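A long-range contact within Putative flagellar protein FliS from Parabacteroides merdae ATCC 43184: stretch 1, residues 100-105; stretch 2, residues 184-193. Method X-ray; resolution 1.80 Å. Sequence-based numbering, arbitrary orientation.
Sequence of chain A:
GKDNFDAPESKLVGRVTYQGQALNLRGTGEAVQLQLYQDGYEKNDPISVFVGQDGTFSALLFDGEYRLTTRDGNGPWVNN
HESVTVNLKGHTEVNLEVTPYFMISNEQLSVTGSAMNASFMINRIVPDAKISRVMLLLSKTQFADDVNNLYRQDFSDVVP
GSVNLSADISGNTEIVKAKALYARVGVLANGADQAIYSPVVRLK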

ATOM      1  N   PRO A 100      -0.654  11.110  -1.308  1.00 18.96           N
ATOM      2  CA  PRO A 100       0.237  10.450  -0.331  1.00 18.02           C
ATOM      3  C   PRO A 100       1.125  11.456   0.388  1.00 20.27           C
ATOM      4  O   PRO A 100       1.434  12.499  -0.186  1.00 19.83           O
ATOM      5  CB  PRO A 100       1.090   9.499  -1.189  1.00 20.47           C
ATOM      6  CG  PRO A 100       0.404   9.428  -2.540  1.00 25.13           C
ATOM      7  CD  PRO A 100      -0.331  10.722  -2.696  1.00 20.74           C
ATOM      8  N   TYR A 101       1.564  11.142   1.624  1.00 17.67           N
ATOM      9  CA  TYR A 101       2.500  12.018   2.360  1.00 17.74           C
ATOM     10  C   TYR A 101       3.869  11.961   1.681  1.00 21.54           C
ATOM     11  O   TYR A 101       4.507  12.985   1.472  1.00 22.47           O
ATOM     12  CB  TYR A 101       2.619  11.543   3.820  1.00 17.90           C
ATOM     13  CG  TYR A 101       1.344  11.727   4.599  1.00 19.47           C
ATOM     14  CD1 TYR A 101       0.838  13.004   4.852  1.00 22.08           C
ATOM     15  CD2 TYR A 101       0.599  10.629   5.024  1.00 19.70           C
ATOM     16  CE1 TYR A 101      -0.372  13.182   5.519  1.00 24.65           C
ATOM     17  CE2 TYR A 101      -0.585  10.799   5.752  1.00 20.68           C
ATOM     18  CZ  TYR A 101      -1.060  12.077   5.997  1.00 25.30           C
ATOM     19  OH  TYR A 101      -2.232  12.274   6.680  1.00 27.28           O
ATOM     20  N   PHE A 102       4.281  10.742   1.311  1.00 17.57           N
ATOM     21  CA  PHE A 102       5.561  10.425   0.679  1.00 16.91           C
ATOM     22  C   PHE A 102       5.410   9.419  -0.454  1.00 19.88           C
ATOM     23  O   PHE A 102       4.478   8.624  -0.473  1.00 18.04           O
ATOM     24  CB  PHE A 102       6.548   9.816   1.715  1.00 18.45           C
ATOM     25  CG  PHE A 102       6.861  10.754   2.858  1.00 18.98           C
ATOM     26  CD1 PHE A 102       7.777  11.791   2.695  1.00 20.37           C
ATOM     27  CD2 PHE A 102       6.198  10.635   4.079  1.00 18.80           C
ATOM     28  CE1 PHE A 102       8.021  12.702   3.734  1.00 20.84           C
ATOM     29  CE2 PHE A 102       6.457  11.534   5.126  1.00 21.57           C
ATOM     30  CZ  PHE A 102       7.346  12.577   4.932  1.00 20.44           C
HETATM   31  N   MSE A 103       6.348   9.468  -1.393  1.00 17.82           N
HETATM   32  CA  MSE A 103       6.465   8.502  -2.475  1.00 16.51           C
HETATM   33  C   MSE A 103       7.894   7.949  -2.431  1.00 19.04           C
HETATM   34  O   MSE A 103       8.840   8.694  -2.178  1.00 19.45           O
HETATM   35  CB  MSE A 103       6.126   9.103  -3.862  1.00 18.24           C
HETATM   36  CG  MSE A 103       4.646   9.446  -4.043  1.00 24.79           C
HETATM   37 SE   MSE A 103       3.452   7.858  -4.142  0.75 31.64          SE
HETATM   38  CE  MSE A 103       4.041   7.199  -5.876  1.00 28.90           C
ATOM     39  N   ILE A 104       8.032   6.651  -2.688  1.00 17.08           N
ATOM     40  CA  ILE A 104       9.309   5.951  -2.766  1.00 17.00           C
ATOM     41  C   ILE A 104       9.577   5.726  -4.247  1.00 21.94           C
ATOM     42  O   ILE A 104       8.667   5.319  -4.967  1.00 20.41           O
ATOM     43  CB  ILE A 104       9.269   4.605  -1.981  1.00 19.91           C
ATOM     44  CG1 ILE A 104       8.943   4.813  -0.490  1.00 19.43           C
ATOM     45  CG2 ILE A 104      10.577   3.807  -2.159  1.00 20.75           C
ATOM     46  CD1 ILE A 104       8.480   3.515   0.228  1.00 24.19           C
ATOM     47  N   SER A 105      10.808   5.981  -4.703  1.00 19.51           N
ATOM     48  CA  SER A 105      11.169   5.751  -6.104  1.00 20.31           C
ATOM     49  C   SER A 105      12.627   5.310  -6.214  1.00 24.37           C
ATOM     50  O   SER A 105      13.349   5.348  -5.219  1.00 22.39           O
ATOM     51  CB  SER A 105      10.948   7.019  -6.927  1.00 24.22           C
ATOM     52  OG  SER A 105      11.841   8.042  -6.529  1.00 28.12           O
ATOM     53  N   ARG A 184      11.110  -5.632   0.303  1.00 15.89           N
ATOM     54  CA  ARG A 184      10.257  -4.450   0.202  1.00 14.78           C
ATOM     55  C   ARG A 184      10.775  -3.378   1.149  1.00 18.33           C
ATOM     56  O   ARG A 184      11.409  -3.692   2.170  1.00 17.06           O
ATOM     57  CB  ARG A 184       8.778  -4.800   0.541  1.00 13.95           C
ATOM     58  CG  ARG A 184       7.759  -3.911  -0.168  1.00 16.15           C
ATOM     59  CD  ARG A 184       6.328  -4.294   0.227  1.00 17.74           C
ATOM     60  NE  ARG A 184       5.310  -3.745  -0.683  1.00 17.88           N
ATOM     61  CZ  ARG A 184       4.005  -3.700  -0.417  1.00 23.28           C
ATOM     62  NH1 ARG A 184       3.539  -4.167   0.738  1.00 14.62           N
ATOM     63  NH2 ARG A 184       3.158  -3.161  -1.294  1.00 15.72           N
ATOM     64  N   VAL A 185      10.464  -2.117   0.852  1.00 14.56           N
ATOM     65  CA  VAL A 185      10.793  -1.055   1.799  1.00 15.17           C
ATOM     66  C   VAL A 185       9.491  -0.306   2.113  1.00 18.22           C
ATOM     67  O   VAL A 185       8.584  -0.280   1.269  1.00 16.17           O
ATOM     68  CB  VAL A 185      11.946  -0.109   1.400  1.00 20.74           C
ATOM     69  CG1 VAL A 185      13.290  -0.851   1.405  1.00 21.76           C
ATOM     70  CG2 VAL A 185      11.691   0.579   0.061  1.00 21.06           C
ATOM     71  N   GLY A 186       9.412   0.251   3.312  1.00 15.69           N
ATOM     72  CA  GLY A 186       8.236   1.003   3.747  1.00 16.25           C
ATOM     73  C   GLY A 186       8.604   2.334   4.366  1.00 18.78           C
ATOM     74  O   GLY A 186       9.685   2.472   4.937  1.00 17.04           O
ATOM     75  N   VAL A 187       7.717   3.330   4.230  1.00 16.20           N
ATOM     76  CA  VAL A 187       7.882   4.664   4.805  1.00 15.52           C
ATOM     77  C   VAL A 187       6.559   5.042   5.478  1.00 18.89           C
ATOM     78  O   VAL A 187       5.507   5.093   4.829  1.00 17.48           O
ATOM     79  CB  VAL A 187       8.347   5.745   3.784  1.00 18.90           C
ATOM     80  CG1 VAL A 187       8.364   7.139   4.424  1.00 20.14           C
ATOM     81  CG2 VAL A 187       9.728   5.404   3.205  1.00 18.53           C
ATOM     82  N   LEU A 188       6.627   5.261   6.784  1.00 16.70           N
ATOM     83  CA  LEU A 188       5.499   5.679   7.610  1.00 16.12           C
ATOM     84  C   LEU A 188       5.669   7.150   7.992  1.00 20.79           C
ATOM     85  O   LEU A 188       6.711   7.539   8.499  1.00 19.83           O
ATOM     86  CB  LEU A 188       5.416   4.803   8.878  1.00 16.11           C
ATOM     87  CG  LEU A 188       4.310   5.163   9.880  1.00 19.31           C
ATOM     88  CD1 LEU A 188       2.924   4.761   9.336  1.00 19.73           C
ATOM     89  CD2 LEU A 188       4.570   4.486  11.234  1.00 21.19           C
ATOM     90  N   ALA A 189       4.631   7.949   7.756  1.00 17.59           N
ATOM     91  CA  ALA A 189       4.569   9.371   8.085  1.00 17.42           C
ATOM     92  C   ALA A 189       4.097   9.567   9.515  1.00 22.04           C
ATOM     93  O   ALA A 189       3.245   8.799   9.986  1.00 20.07           O
ATOM     94  CB  ALA A 189       3.600  10.055   7.133  1.00 17.78           C
ATOM     95  N   ASN A 190       4.601  10.625  10.198  1.00 20.44           N
ATOM     96  CA  ASN A 190       4.091  11.035  11.515  1.00 19.52           C
ATOM     97  C   ASN A 190       2.585  11.246  11.416  1.00 24.40           C
ATOM     98  O   ASN A 190       2.117  11.916  10.477  1.00 25.64           O
ATOM     99  CB  ASN A 190       4.754  12.379  11.958  1.00 20.57           C
ATOM    100  CG  ASN A 190       6.091  12.251  12.624  1.00 46.52           C
ATOM    101  OD1 ASN A 190       6.662  11.177  12.711  1.00 37.05           O
ATOM    102  ND2 ASN A 190       6.616  13.358  13.131  1.00 47.55           N
ATOM    103  N   GLY A 191       1.830  10.671  12.343  1.00 23.32           N
ATOM    104  CA  GLY A 191       0.379  10.853  12.363  1.00 23.31           C
ATOM    105  C   GLY A 191      -0.422   9.908  11.488  1.00 26.53           C
ATOM    106  O   GLY A 191      -1.644   9.883  11.600  1.00 27.89           O
ATOM    107  N   ALA A 192       0.228   9.112  10.626  1.00 20.18           N
ATOM    108  CA  ALA A 192      -0.504   8.174   9.759  1.00 19.53           C
ATOM    109  C   ALA A 192      -0.642   6.812  10.426  1.00 22.73           C
ATOM    110  O   ALA A 192       0.188   6.444  11.250  1.00 21.15           O
ATOM    111  CB  ALA A 192       0.206   8.022   8.425  1.00 19.44           C
ATOM    112  N   ASP A 193      -1.660   6.046  10.019  1.00 19.46           N
ATOM    113  CA  ASP A 193      -1.923   4.706  10.558  1.00 19.62           C
ATOM    114  C   ASP A 193      -1.312   3.583   9.702  1.00 22.36           C
ATOM    115  O   ASP A 193      -1.382   2.412  10.084  1.00 22.32           O
ATOM    116  CB  ASP A 193      -3.457   4.501  10.629  1.00 21.01           C
ATOM    117  CG  ASP A 193      -4.144   4.191   9.298  1.00 21.49           C
ATOM    118  OD1 ASP A 193      -3.640   4.644   8.227  1.00 22.06           O
ATOM    119  OD2 ASP A 193      -5.182   3.529   9.321  1.00 23.68           O
TER

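Residues 100-105 and 184-193 meet mainly through apolar side chains. Strands 102-105 and 184-189 run nearly antiparallel, with an angle of 162° between their N-to-C directions, but their axes come no closer than 8.2 Å. No hydrogen bond links the two stretches; the contacts are apolar, and the two stretches together bury 341 Å².

At the start of stretch 2, Arg184 lies out of reach of the other stretch, and its guanidinium group is hydrogen-bonded elsewhere in the structure. The contact begins with Val185, whose CA-to-CB bond points toward stretch 1. Its CG2 lies 4.1 Å from CG2 of Ile104, a loose apolar contact between two branched side chains. Ile104 also reaches the backbone here, its CD1 standing 3.9 Å from the carbonyl O of Val185. This is a packing contact, since a methyl carbon offers the oxygen no conventional hydrogen bond.

Gly186 has no side chain to contribute, and a CB built on it would point away from stretch 1. The Ile104 methyl passes over its backbone instead, with CD1 of Ile104 4.3 Å from C of Gly186. The same methyl also meets Val187, where CD1 of Ile104 approaches CG2 of Val187 to 3.7 Å. With chi1 in m and chi2 in t, the isoleucine directs its CD1 at the strand, within reach of Val185 O, Gly186 C and Val187 CG2, and it has the largest covered area in the contact, 76 Å².

Val187, in the t rotamer, uses its two methyls against different neighbours. While CG2 meets Ile104, CG1 lies 4.1 Å from CD2 of Phe102, approaching that ring obliquely. The CA atoms of Phe102 and Val187 are 7.5 Å apart, so the gap between the backbones is bridged by side chains from both strands. Leu188 follows with its CA-to-CB bond directed away, as expected from the alternation of a beta strand, and makes no contact.

Ala189 turns toward stretch 1 again, and its single methyl serves two aromatic residues. CB of Ala189 sits 3.8 Å from CE2 of Phe102, at the edge of the ring and near its plane, and 3.7 Å from CD2 of Tyr101, to which its approach is oblique. The backbones are closer here, with 6.6 Å between the CA atoms of Tyr101 and Ala189, and the alanine methyl touches both rings.

From Ala189 the chain enters a type II beta turn ending at Ala192, closed by a hydrogen bond of 3.1 Å from N of Ala192 to O of Ala189. Asn190 and Gly191 are exposed and make no contact; the positive phi of Gly191, 86°, suits glycine at this position of the turn. The reversal brings Ala192 back to the tyrosine, with CB of Ala192 3.9 Å from CE2 of Tyr101. One ring thus packs against the residues at both ends of the turn. Asp193 lies beyond the contact, its carboxylate hydrogen-bonded elsewhere in the structure.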